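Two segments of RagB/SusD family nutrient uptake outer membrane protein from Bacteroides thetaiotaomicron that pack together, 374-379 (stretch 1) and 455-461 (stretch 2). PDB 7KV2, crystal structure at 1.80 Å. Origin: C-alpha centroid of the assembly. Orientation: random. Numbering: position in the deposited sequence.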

ATOM      1  N   PHE A 374       5.057  -8.796 -15.868  1.00 16.02           N
ATOM      2  CA  PHE A 374       4.391  -7.619 -15.261  1.00 15.71           C
ATOM      3  C   PHE A 374       3.581  -8.050 -14.048  1.00 14.07           C
ATOM      4  O   PHE A 374       3.270  -9.252 -13.902  1.00 14.11           O
ATOM      5  CB  PHE A 374       3.577  -6.857 -16.323  1.00 16.06           C
ATOM      6  CG  PHE A 374       4.423  -6.347 -17.466  1.00 15.42           C
ATOM      7  CD1 PHE A 374       4.776  -7.179 -18.513  1.00 14.39           C
ATOM      8  CD2 PHE A 374       4.978  -5.077 -17.419  1.00 15.46           C
ATOM      9  CE1 PHE A 374       5.620  -6.734 -19.514  1.00 15.01           C
ATOM     10  CE2 PHE A 374       5.802  -4.632 -18.440  1.00 17.31           C
ATOM     11  CZ  PHE A 374       6.105  -5.457 -19.500  1.00 15.59           C
ATOM     12  N   LEU A 375       3.270  -7.087 -13.184  1.00 14.08           N
ATOM     13  CA  LEU A 375       2.586  -7.362 -11.897  1.00 14.35           C
ATOM     14  C   LEU A 375       1.106  -7.591 -12.212  1.00 13.45           C
ATOM     15  O   LEU A 375       0.328  -6.632 -12.393  1.00 15.01           O
ATOM     16  CB  LEU A 375       2.789  -6.196 -10.937  1.00 13.56           C
ATOM     17  CG  LEU A 375       2.127  -6.356  -9.570  1.00 14.54           C
ATOM     18  CD1 LEU A 375       2.754  -7.500  -8.792  1.00 15.71           C
ATOM     19  CD2 LEU A 375       2.254  -5.070  -8.779  1.00 14.58           C
ATOM     20  N   GLU A 376       0.723  -8.861 -12.228  1.00 15.06           N
ATOM     21  CA  GLU A 376      -0.651  -9.292 -12.562  1.00 14.66           C
ATOM     22  C   GLU A 376      -1.673  -8.711 -11.603  1.00 16.04           C
ATOM     23  O   GLU A 376      -2.775  -8.385 -12.063  1.00 15.47           O
ATOM     24  CB  GLU A 376      -0.672 -10.822 -12.592  1.00 16.20           C
ATOM     25  CG  GLU A 376      -2.045 -11.413 -12.883  1.00 16.78           C
ATOM     26  CD  GLU A 376      -2.670 -11.075 -14.227  1.00 20.39           C
ATOM     27  OE1 GLU A 376      -2.036 -10.379 -15.029  1.00 19.90           O
ATOM     28  OE2 GLU A 376      -3.844 -11.426 -14.417  1.00 25.84           O
ATOM     29  N   LYS A 377      -1.347  -8.558 -10.311  1.00 15.21           N
ATOM     30  CA  LYS A 377      -2.316  -8.114  -9.296  1.00 15.57           C
ATOM     31  C   LYS A 377      -3.009  -6.820  -9.723  1.00 15.72           C
ATOM     32  O   LYS A 377      -4.203  -6.654  -9.419  1.00 15.78           O
ATOM     33  CB  LYS A 377      -1.649  -7.885  -7.953  1.00 15.51           C
ATOM     34  CG  LYS A 377      -1.082  -9.143  -7.331  1.00 16.00           C
ATOM     35  CD  LYS A 377      -0.371  -8.888  -6.032  1.00 14.26           C
ATOM     36  CE  LYS A 377       0.251 -10.150  -5.453  1.00 14.94           C
ATOM     37  NZ  LYS A 377       0.956  -9.939  -4.155  1.00 14.52           N
ATOM     38  N   TYR A 378      -2.270  -5.883 -10.316  1.00 13.88           N
ATOM     39  CA  TYR A 378      -2.760  -4.523 -10.641  1.00 13.68           C
ATOM     40  C   TYR A 378      -2.599  -4.237 -12.135  1.00 13.15           C
ATOM     41  O   TYR A 378      -2.591  -3.066 -12.548  1.00 14.79           O
ATOM     42  CB  TYR A 378      -2.098  -3.484  -9.728  1.00 13.83           C
ATOM     43  CG  TYR A 378      -2.541  -3.630  -8.288  1.00 14.42           C
ATOM     44  CD1 TYR A 378      -3.888  -3.528  -7.950  1.00 13.81           C
ATOM     45  CD2 TYR A 378      -1.635  -3.932  -7.281  1.00 14.28           C
ATOM     46  CE1 TYR A 378      -4.303  -3.694  -6.642  1.00 14.54           C
ATOM     47  CE2 TYR A 378      -2.036  -4.060  -5.969  1.00 14.08           C
ATOM     48  CZ  TYR A 378      -3.371  -3.937  -5.645  1.00 14.59           C
ATOM     49  OH  TYR A 378      -3.781  -4.061  -4.347  1.00 15.23           O
ATOM     50  N   ALA A 379      -2.467  -5.282 -12.946  1.00 14.42           N
ATOM     51  CA  ALA A 379      -2.376  -5.157 -14.405  1.00 13.73           C
ATOM     52  C   ALA A 379      -3.696  -4.588 -14.955  1.00 13.94           C
ATOM     53  O   ALA A 379      -4.769  -4.757 -14.342  1.00 15.17           O
ATOM     54  CB  ALA A 379      -2.091  -6.491 -15.012  1.00 16.50           C
ATOM     55  N   LEU A 455       6.621 -13.902  -0.285  1.00 15.98           N
ATOM     56  CA  LEU A 455       5.880 -14.669  -1.322  1.00 17.70           C
ATOM     57  C   LEU A 455       4.454 -14.098  -1.462  1.00 15.83           C
ATOM     58  O   LEU A 455       3.947 -14.074  -2.589  1.00 15.98           O
ATOM     59  CB  LEU A 455       5.833 -16.139  -0.877  1.00 17.83           C
ATOM     60  CG  LEU A 455       7.165 -16.903  -0.877  1.00 19.07           C
ATOM     61  CD1 LEU A 455       6.979 -18.305  -0.309  1.00 19.95           C
ATOM     62  CD2 LEU A 455       7.734 -17.031  -2.279  1.00 19.31           C
ATOM     63  N   GLU A 456       3.864 -13.647  -0.352  1.00 15.56           N
ATOM     64  CA  GLU A 456       2.425 -13.304  -0.221  1.00 14.87           C
ATOM     65  C   GLU A 456       2.092 -11.899  -0.767  1.00 15.59           C
ATOM     66  O   GLU A 456       0.981 -11.710  -1.302  1.00 15.78           O
ATOM     67  CB  GLU A 456       2.038 -13.424   1.257  1.00 14.99           C
ATOM     68  CG  GLU A 456       0.574 -13.221   1.529  1.00 15.06           C
ATOM     69  CD  GLU A 456      -0.414 -14.225   0.963  1.00 14.81           C
ATOM     70  OE1 GLU A 456       0.013 -15.321   0.524  1.00 17.01           O
ATOM     71  OE2 GLU A 456      -1.634 -13.878   0.943  1.00 15.52           O
ATOM     72  N   PHE A 457       2.985 -10.931  -0.624  1.00 14.58           N
ATOM     73  CA  PHE A 457       2.655  -9.494  -0.770  1.00 15.44           C
ATOM     74  C   PHE A 457       3.505  -8.769  -1.815  1.00 14.70           C
ATOM     75  O   PHE A 457       3.640  -7.574  -1.712  1.00 15.12           O
ATOM     76  CB  PHE A 457       2.819  -8.790   0.589  1.00 16.83           C
ATOM     77  CG  PHE A 457       1.968  -9.342   1.705  1.00 17.14           C
ATOM     78  CD1 PHE A 457       0.588  -9.331   1.594  1.00 16.85           C
ATOM     79  CD2 PHE A 457       2.547  -9.917   2.832  1.00 18.90           C
ATOM     80  CE1 PHE A 457      -0.203  -9.851   2.601  1.00 17.37           C
ATOM     81  CE2 PHE A 457       1.752 -10.435   3.848  1.00 19.01           C
ATOM     82  CZ  PHE A 457       0.380 -10.401   3.724  1.00 18.14           C
ATOM     83  N   VAL A 458       3.978  -9.419  -2.847  1.00 14.67           N
ATOM     84  CA  VAL A 458       4.734  -8.705  -3.908  1.00 14.13           C
ATOM     85  C   VAL A 458       3.850  -7.570  -4.422  1.00 14.31           C
ATOM     86  O   VAL A 458       2.699  -7.809  -4.790  1.00 15.36           O
ATOM     87  CB  VAL A 458       5.163  -9.615  -5.058  1.00 13.84           C
ATOM     88  CG1 VAL A 458       5.692  -8.806  -6.240  1.00 13.49           C
ATOM     89  CG2 VAL A 458       6.163 -10.699  -4.609  1.00 14.80           C
ATOM     90  N   GLY A 459       4.381  -6.348  -4.485  1.00 14.36           N
ATOM     91  CA  GLY A 459       3.681  -5.233  -5.138  1.00 14.75           C
ATOM     92  C   GLY A 459       2.611  -4.611  -4.266  1.00 14.39           C
ATOM     93  O   GLY A 459       1.884  -3.765  -4.763  1.00 16.17           O
ATOM     94  N   GLU A 460       2.544  -4.984  -2.982  1.00 14.06           N
ATOM     95  CA  GLU A 460       1.505  -4.497  -2.059  1.00 14.67           C
ATOM     96  C   GLU A 460       2.110  -3.585  -0.996  1.00 15.59           C
ATOM     97  O   GLU A 460       1.401  -3.266  -0.084  1.00 15.46           O
ATOM     98  CB  GLU A 460       0.733  -5.634  -1.386  1.00 15.03           C
ATOM     99  CG  GLU A 460       0.178  -6.613  -2.404  1.00 15.04           C
ATOM    100  CD  GLU A 460      -0.789  -7.658  -1.840  1.00 14.28           C
ATOM    101  OE1 GLU A 460      -1.801  -7.262  -1.134  1.00 15.92           O
ATOM    102  OE2 GLU A 460      -0.520  -8.851  -2.036  1.00 14.65           O
ATOM    103  N   GLY A 461       3.352  -3.142  -1.164  1.00 15.40           N
ATOM    104  CA  GLY A 461       3.977  -2.123  -0.280  1.00 17.14           C
ATOM    105  C   GLY A 461       4.348  -2.649   1.099  1.00 17.69           C
ATOM    106  O   GLY A 461       4.270  -1.856   2.098  1.00 19.68           O
TER
HETATM  107  O   HOH W   1       2.848 -12.083  -4.113  1.00 14.80           O
HETATM  108  O   HOH W   2      -2.248  -4.620  -2.290  1.00 19.25           O

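The carbonyl groups at the end of a helix have no further turn of helix to donate to them, and a lysine reaching in from a distant part of the chain can make use of them. The contact between 374-379 and 455-461 of this nutrient uptake protein is a compact example. It buries only 254 Å² in total, yet it gathers most of its polar interactions around one buried ammonium group, the NZ of Lys377.

Stretch 2 opens with the last residues of a helix. The CA-to-CB bond of Leu455 points away from stretch 1, and the residue contributes through its backbone: Leu455 O accepts a hydrogen bond of 2.7 Å from water 1, which in turn accepts one of 2.9 Å from Lys377 NZ. The CA-to-CB bond of Glu456 likewise points away, and it too takes part through its carbonyl, with a weak hydrogen bond of 3.4 Å from Lys377 NZ to Glu456 O. The side chain that makes this reach is nearly straight. Beyond an m chi1, the remaining three torsions of Lys377 are all t, so the full length of the chain is spent in carrying the charge from the 3-10 segment to the helix end.

Phe457 is the first residue to leave helical phi/psi, and its CA-to-CB bond points away from stretch 1. It also begins a type II beta turn, closed by the 3.1 Å hydrogen bond from Glu460 N to Phe457 O, and this turn shapes the rest of the interface. Val458, its second residue, offers the ammonium a short hydrogen bond, 2.8 Å from Lys377 NZ to Val458 O. The amide of the same residue lies near the lysine but is itself a donor, so the two do not bond; instead Val458 N donates to water 1 over 3.2 Å, and the water mediates between them. On its apolar side, Val458 CG1 meets Leu375 CD1 at 4.1 Å.

Gly459 occupies the third position of the turn, where a positive phi, here 80°, by itself favours glycine. The packing adds a second constraint. Leu375 CD2 lies 3.9 Å from Gly459 CA, and an ideal CB on this residue would point toward stretch 1 and come within 2.5 Å of Leu375 CD2, a clash. The absent side chain thus leaves room for the leucine. The carbonyl of Gly459 lies at the edge of the Tyr378 ring, near its plane, with Gly459 O 4.1 Å from Tyr378 CE2.

Glu460 closes the turn and supplies the countercharge. Its CA-to-CB bond points sideways, but the end of the side chain comes nearer to stretch 1, where Glu460 OE2 forms a 2.8 Å salt bridge with Lys377 NZ. The other carboxylate oxygen is tied to stretch 1 through solvent: water 2 donates to Glu460 OE1 at 2.9 Å and accepts from Tyr378 OH at 2.6 Å. Gly461 lies beyond the contact. Charge, carbonyls and water thus converge on one lysine, beside a small apolar patch.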